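Local coordinates for adhesin (Neisseria gonorrhoeae, PDB 6GQ4), which probably acts as a surface adhesin of the gonococcus and, in recombinant form, elicits mouse antibodies that kill gonococci, at residues 60-65 / 70-75; 85-88 / 94-97. All coordinates share one frame; numbering follows the deposited sequence.

Contact 1: 60-65 / 70-75; sequences DTFYGK and VLSTGA
The carbonyl oxygen of Thr73 is gripped twice, by the backbone N of Thr61 at 2.9 Å and by a water whose oxygen lies 2.8 Å from Thr73 O. That water also donates to Asp60 OD1, so the carboxylate is tied to the facing strand through solvent. The amide of Thr61 sits above the carbonyl plane, 48° out of it. One residue further on, Thr61 OG1 gives a short bond to Gly74 O (2.6 Å). The Thr61 hydroxyl stands beside the Thr61 backbone N (chi1 -49°), within reach of the facing segment, while Thr61 CB packs on Thr73 CG2 on the buried face.

On that face Tyr63 and Leu71 run side by side, Tyr63 CD1 lying 3.8 Å from Leu71 CD2, while Thr73 CG2 meets the edge of the tyrosine ring. Tyr63 suits a buried place because its OH finds a partner in Thr35 OG1. The other face carries Phe62, whose CD1 lies 3.5 Å from Ser72 CB. Reciprocal bonds between Tyr63 and Leu71 continue the ladder of an antiparallel beta hairpin where the sheet curls round on itself, Phe62 and Gly64 bonding to the backbone of Asn52 and Pro50, consistent with the small beta barrel of the MliC/ACP-like family.

Contact 2: 85-88 / 94-97; sequences PIMI and QIVF
The ring of Phe97 is met obliquely by Ile88, whose CD1 comes to 4.0 Å from Phe97 CD2; the two side chains lie alongside each other and point the same way. Beyond the pair, Lys21 makes a cation-pi interaction with this ring, and Cys17 and Val23 touch the side chain as well. In both Ile88 and Phe97 the first gamma carbon stands beside the backbone N (chi1 -59° and -67°), which keeps the long branch of the isoleucine abreast of the ring. A broad, apolar phenyl group and a beta-branched neighbour are well matched to this buried side of the strands.

Next to them, in one of its two conformers, the smaller Val96 lays CG2 by Ile88 O. On the opposite side of the strand from Ile88, Met87 is bent about its last torsion and lays CE across the end of Ile95, 3.7 Å from Ile95 CD1; the flexible, unbranched methionine lets its terminal methyl settle against the isoleucine.

The backbone joins through three bonds. Ile88 N reaches Phe97 O at 2.9 Å, in the carbonyl plane. In return Ile88 O accepts two amides, Val96 N at 2.9 Å and Phe97 N at 3.2 Å; the second is nearly straight and uses a lone pair. Two successive residues facing one define a classic beta bulge, and Val96 has the near-helical psi (-16°) expected at its first position.

Chemically, then, a single carbonyl satisfies both amides of the bulge, so the extra residue is accommodated without stranding a backbone N-H, while the chain turns its corner and the apolar side chains of Ile88 and Phe97 stay together.

How the contacts relate
Contacts 1 and 2 follow one another along the chain as two hairpins, with centres about 10 Å apart, and they join where strands 70-73 and 86-89 lie next to each other in the same antiparallel sheet. A probable hydrogen bond from Ser72 N to Met87 O (2.9 Å) links the backbones, and another between Thr73 OG1 and Pro85 O (2.7 Å) ties in a side chain. Leu71 CD1 packs on Ile86 CD1 at 3.7 Å. The bound sodium ion, at Tyr15, Tyr81 and Gln84, is about 5 Å from the Thr73 side chain and about 11 Å from that of Ile88. Gln84 immediately precedes 85-88, touches Thr73 and bonds through NE2 to Ala75 O, so the site borders both contacts.

Contact 1: 60-65 / 70-75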
ATOM      1  N   ASP A  60       3.947   8.309  -8.806  1.00 12.16           N
ATOM      2  CA  ASP A  60       4.257   7.546  -7.638  1.00 11.50           C
ATOM      3  C   ASP A  60       3.334   7.906  -6.489  1.00  9.13           C
ATOM      4  O   ASP A  60       3.097   9.083  -6.179  1.00 10.47           O
ATOM      5  CB  ASP A  60       5.679   7.796  -7.171  1.00 14.74           C
ATOM      6  CG  ASP A  60       6.693   7.171  -8.147  1.00 18.20           C
ATOM      7  OD1 ASP A  60       6.883   5.905  -8.084  1.00 29.84           O
ATOM      8  OD2 ASP A  60       7.107   7.858  -9.026  1.00 25.85           O
ATOM      9  N   THR A  61       2.868   6.878  -5.766  1.00 10.19           N
ATOM     10  CA  THR A  61       2.081   7.099  -4.570  1.00 10.02           C
ATOM     11  C   THR A  61       2.848   6.571  -3.344  1.00 10.67           C
ATOM     12  O   THR A  61       3.366   5.462  -3.419  1.00 11.02           O
ATOM     13  CB  THR A  61       0.720   6.399  -4.651  1.00  9.77           C
ATOM     14  OG1 THR A  61       0.112   6.729  -5.912  1.00 11.64           O
ATOM     15  CG2 THR A  61      -0.162   6.817  -3.498  1.00 10.42           C
ATOM     16  N   PHE A  62       2.829   7.326  -2.254  1.00 11.24           N
ATOM     17  CA  PHE A  62       3.441   6.986  -1.011  1.00 10.76           C
ATOM     18  C   PHE A  62       2.445   7.127   0.116  1.00 11.34           C
ATOM     19  O   PHE A  62       1.660   8.096   0.176  1.00 13.11           O
ATOM     20  CB  PHE A  62       4.608   7.935  -0.656  1.00 13.22           C
ATOM     21  CG  PHE A  62       5.690   7.914  -1.693  1.00 13.72           C
ATOM     22  CD1 PHE A  62       6.723   7.013  -1.616  1.00 15.01           C
ATOM     23  CD2 PHE A  62       5.658   8.762  -2.781  1.00 12.93           C
ATOM     24  CE1 PHE A  62       7.710   6.972  -2.589  1.00 18.62           C
ATOM     25  CE2 PHE A  62       6.663   8.744  -3.742  1.00 14.15           C
ATOM     26  CZ  PHE A  62       7.656   7.808  -3.666  1.00 18.61           C
ATOM     27  N   TYR A  63       2.462   6.130   0.998  1.00 12.98           N
ATOM     28  CA  TYR A  63       1.651   6.111   2.200  1.00 12.90           C
ATOM     29  C   TYR A  63       2.567   6.106   3.414  1.00 10.82           C
ATOM     30  O   TYR A  63       3.479   5.302   3.390  1.00 15.27           O
ATOM     31  CB  TYR A  63       0.718   4.885   2.223  1.00 10.86           C
ATOM     32  CG  TYR A  63      -0.184   4.745   1.004  1.00 10.84           C
ATOM     33  CD1 TYR A  63       0.263   4.115  -0.135  1.00 10.95           C
ATOM     34  CD2 TYR A  63      -1.469   5.268   0.987  1.00 11.22           C
ATOM     35  CE1 TYR A  63      -0.487   3.953  -1.272  1.00 10.29           C
ATOM     36  CE2 TYR A  63      -2.235   5.090  -0.134  1.00 10.69           C
ATOM     37  CZ  TYR A  63      -1.791   4.419  -1.259  1.00 10.37           C
ATOM     38  OH  TYR A  63      -2.485   4.301  -2.469  1.00 12.28           O
ATOM     39  N   GLY A  64       2.212   6.873   4.439  1.00 10.58           N
ATOM     40  CA  GLY A  64       2.931   6.886   5.711  1.00 12.39           C
ATOM     41  C   GLY A  64       3.687   8.184   5.910  1.00 14.06           C
ATOM     42  O   GLY A  64       3.954   8.942   4.970  1.00 17.37           O
ATOM     43  N   LYS A  65       3.958   8.491   7.160  1.00 21.23           N
ATOM     44  CA  LYS A  65       4.799   9.660   7.555  1.00 24.29           C
ATOM     45  C   LYS A  65       6.283   9.318   7.446  1.00 23.05           C
ATOM     46  O   LYS A  65       6.663   8.184   7.700  1.00 27.20           O
ATOM     47  CB  LYS A  65       4.538  10.040   9.018  1.00 36.02           C
ATOM     48  CG  LYS A  65       3.169  10.654   9.285  1.00 48.60           C
ATOM     49  CD  LYS A  65       3.037  12.105   8.833  1.00 59.44           C
ATOM     50  CE  LYS A  65       3.750  13.081   9.742  1.00 60.43           C
ATOM     51  NZ  LYS A  65       2.865  14.218  10.072  1.00 61.42           N
ATOM     52  N   VAL A  70       6.538   3.123   5.407  1.00 19.61           N
ATOM     53  CA  VAL A  70       6.141   3.732   4.161  1.00 17.23           C
ATOM     54  C   VAL A  70       5.872   2.654   3.105  1.00 16.92           C
ATOM     55  O   VAL A  70       6.744   1.811   2.823  1.00 20.51           O
ATOM     56  CB  VAL A  70       7.185   4.747   3.678  1.00 17.86           C
ATOM     57  CG1 VAL A  70       6.803   5.261   2.308  1.00 18.05           C
ATOM     58  CG2 VAL A  70       7.361   5.877   4.684  1.00 20.41           C
ATOM     59  N   LEU A  71       4.620   2.696   2.530  1.00 17.90           N
ATOM     60  CA  LEU A  71       4.312   1.891   1.358  1.00 17.62           C
ATOM     61  C   LEU A  71       4.520   2.749   0.101  1.00 10.84           C
ATOM     62  O   LEU A  71       3.969   3.881   0.068  1.00 13.42           O
ATOM     63  CB  LEU A  71       2.880   1.367   1.477  1.00 18.89           C
ATOM     64  CG  LEU A  71       2.493   0.308   0.449  1.00 16.82           C
ATOM     65  CD1 LEU A  71       1.383  -0.567   1.011  1.00 14.69           C
ATOM     66  CD2 LEU A  71       2.108   0.873  -0.912  1.00 14.09           C
ATOM     67  N   SER A  72       5.257   2.237  -0.879  1.00 12.50           N
ATOM     68  CA  SER A  72       5.426   3.001  -2.116  0.50 12.54           C
ATOM     69  C   SER A  72       5.024   2.124  -3.306  1.00 12.55           C
ATOM     70  O   SER A  72       5.203   0.919  -3.356  1.00 14.82           O
ATOM     71  CB  SER A  72       6.809   3.574  -2.271  0.50 13.70           C
ATOM     72  OG  SER A  72       7.748   2.528  -2.365  0.50 14.55           O
ATOM     73  N   THR A  73       4.383   2.805  -4.262  1.00 11.42           N
ATOM     74  CA  THR A  73       3.819   2.176  -5.417  1.00 12.12           C
ATOM     75  C   THR A  73       3.636   3.260  -6.504  1.00 12.04           C
ATOM     76  O   THR A  73       4.135   4.397  -6.393  1.00 12.84           O
ATOM     77  CB  THR A  73       2.502   1.470  -5.034  1.00 12.21           C
ATOM     78  OG1 THR A  73       2.030   0.647  -6.107  1.00 14.89           O
ATOM     79  CG2 THR A  73       1.403   2.431  -4.614  1.00 14.14           C
ATOM     80  N   GLY A  74       3.057   2.828  -7.621  1.00 11.78           N
ATOM     81  CA  GLY A  74       2.707   3.684  -8.756  1.00 12.34           C
ATOM     82  C   GLY A  74       1.440   4.484  -8.510  1.00 11.31           C
ATOM     83  O   GLY A  74       1.050   4.756  -7.383  1.00  9.75           O
ATOM     84  N   ALA A  75       0.790   4.856  -9.605  1.00 12.85           N
ATOM     85  CA  ALA A  75      -0.448   5.609  -9.547  1.00 13.06           C
ATOM     86  C   ALA A  75      -1.527   4.691  -8.990  1.00 12.32           C
ATOM     87  O   ALA A  75      -1.625   3.484  -9.363  1.00 17.52           O
ATOM     88  CB  ALA A  75      -0.797   6.114 -10.929  1.00 16.46           C
TER
HETATM   89  O   HOH W   1       6.869   4.488  -5.775  1.00 24.73           O

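Contact 2: 85-88 / 94-97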
ATOM      1  N   PRO A  85       2.464  -3.207  -8.344  1.00 17.11           N
ATOM      2  CA  PRO A  85       3.372  -3.794  -7.375  1.00 17.43           C
ATOM      3  C   PRO A  85       3.657  -2.740  -6.301  1.00 14.18           C
ATOM      4  O   PRO A  85       3.547  -1.527  -6.586  1.00 14.85           O
ATOM      5  CB  PRO A  85       4.609  -4.174  -8.178  1.00 23.20           C
ATOM      6  CG  PRO A  85       4.472  -3.539  -9.512  1.00 24.34           C
ATOM      7  CD  PRO A  85       3.117  -2.897  -9.618  1.00 21.20           C
ATOM      8  N   ILE A  86       4.020  -3.192  -5.093  1.00 15.69           N
ATOM      9  CA  ILE A  86       4.332  -2.316  -3.942  1.00 16.23           C
ATOM     10  C   ILE A  86       5.664  -2.737  -3.288  1.00 15.71           C
ATOM     11  O   ILE A  86       6.176  -3.855  -3.478  1.00 18.24           O
ATOM     12  CB  ILE A  86       3.167  -2.352  -2.923  1.00 15.43           C
ATOM     13  CG1 ILE A  86       3.134  -3.678  -2.162  1.00 15.22           C
ATOM     14  CG2 ILE A  86       1.806  -2.046  -3.585  1.00 13.13           C
ATOM     15  CD1 ILE A  86       2.286  -3.617  -0.936  1.00 15.24           C
ATOM     16  N   MET A  87       6.148  -1.836  -2.444  1.00 16.66           N
ATOM     17  CA  MET A  87       7.183  -2.134  -1.484  1.00 18.81           C
ATOM     18  C   MET A  87       6.855  -1.400  -0.174  1.00 19.85           C
ATOM     19  O   MET A  87       6.183  -0.385  -0.151  1.00 21.65           O
ATOM     20  CB  MET A  87       8.578  -1.797  -2.042  1.00 24.93           C
ATOM     21  CG  MET A  87       8.951  -0.399  -2.381  1.00 29.26           C
ATOM     22  SD  MET A  87      10.787  -0.386  -2.797  1.00 42.85           S
ATOM     23  CE  MET A  87      11.465   0.636  -1.488  1.00 46.83           C
ATOM     24  N   ILE A  88       7.248  -2.017   0.963  1.00 22.46           N
ATOM     25  CA  ILE A  88       7.120  -1.395   2.271  1.00 23.03           C
ATOM     26  C   ILE A  88       8.531  -1.287   2.876  1.00 21.15           C
ATOM     27  O   ILE A  88       9.252  -2.294   2.921  1.00 27.32           O
ATOM     28  CB  ILE A  88       6.142  -2.161   3.189  1.00 22.37           C
ATOM     29  CG1 ILE A  88       4.757  -2.229   2.535  1.00 26.13           C
ATOM     30  CG2 ILE A  88       6.059  -1.572   4.586  1.00 25.12           C
ATOM     31  CD1 ILE A  88       3.749  -3.149   3.205  1.00 24.65           C
ATOM     32  N   GLN A  94      15.182   0.068   6.189  1.00 26.68           N
ATOM     33  CA  GLN A  94      15.237  -1.277   5.601  1.00 27.01           C
ATOM     34  C   GLN A  94      13.924  -1.590   4.888  1.00 31.37           C
ATOM     35  O   GLN A  94      12.858  -1.305   5.437  1.00 31.77           O
ATOM     36  CB  GLN A  94      15.504  -2.343   6.671  1.00 31.35           C
ATOM     37  CG  GLN A  94      16.814  -2.102   7.399  1.00 31.73           C
ATOM     38  CD  GLN A  94      17.233  -3.293   8.231  1.00 34.38           C
ATOM     39  OE1 GLN A  94      17.467  -4.376   7.705  1.00 37.65           O
ATOM     40  NE2 GLN A  94      17.332  -3.107   9.537  1.00 33.04           N
ATOM     41  N   ILE A  95      14.038  -2.203   3.704  1.00 33.59           N
ATOM     42  CA  ILE A  95      12.888  -2.695   3.003  1.00 35.17           C
ATOM     43  C   ILE A  95      12.461  -4.001   3.678  1.00 40.24           C
ATOM     44  O   ILE A  95      13.265  -4.962   3.797  1.00 49.81           O
ATOM     45  CB  ILE A  95      13.160  -2.828   1.493  1.00 39.44           C
ATOM     46  CG1 ILE A  95      13.687  -1.518   0.896  1.00 45.70           C
ATOM     47  CG2 ILE A  95      11.922  -3.315   0.746  1.00 41.66           C
ATOM     48  CD1 ILE A  95      14.257  -1.662  -0.508  1.00 51.77           C
ATOM     49  N   VAL A  96      11.216  -4.056   4.148  0.50 35.84           N
ATOM     50  CA  VAL A  96      10.786  -5.232   4.886  0.50 32.92           C
ATOM     51  C   VAL A  96       9.771  -6.055   4.067  0.50 33.92           C
ATOM     52  O   VAL A  96       9.541  -7.244   4.369  0.50 35.19           O
ATOM     53  CB  VAL A  96      10.299  -4.855   6.298  0.50 32.95           C
ATOM     54  CG1 VAL A  96      11.450  -4.302   7.132  0.50 30.29           C
ATOM     55  CG2 VAL A  96       9.122  -3.902   6.287  0.50 36.36           C
ATOM     56  N   PHE A  97       9.184  -5.453   3.013  1.00 28.02           N
ATOM     57  CA  PHE A  97       8.512  -6.220   1.982  1.00 26.61           C
ATOM     58  C   PHE A  97       8.921  -5.654   0.618  1.00 25.29           C
ATOM     59  O   PHE A  97       8.726  -4.454   0.341  1.00 22.68           O
ATOM     60  CB  PHE A  97       6.988  -6.146   2.125  1.00 27.13           C
ATOM     61  CG  PHE A  97       6.441  -6.812   3.358  1.00 26.50           C
ATOM     62  CD1 PHE A  97       6.216  -8.182   3.371  1.00 24.05           C
ATOM     63  CD2 PHE A  97       6.169  -6.073   4.506  1.00 29.56           C
ATOM     64  CE1 PHE A  97       5.701  -8.792   4.495  1.00 29.66           C
ATOM     65  CE2 PHE A  97       5.649  -6.692   5.631  1.00 31.16           C
ATOM     66  CZ  PHE A  97       5.428  -8.054   5.621  1.00 28.10           C
TER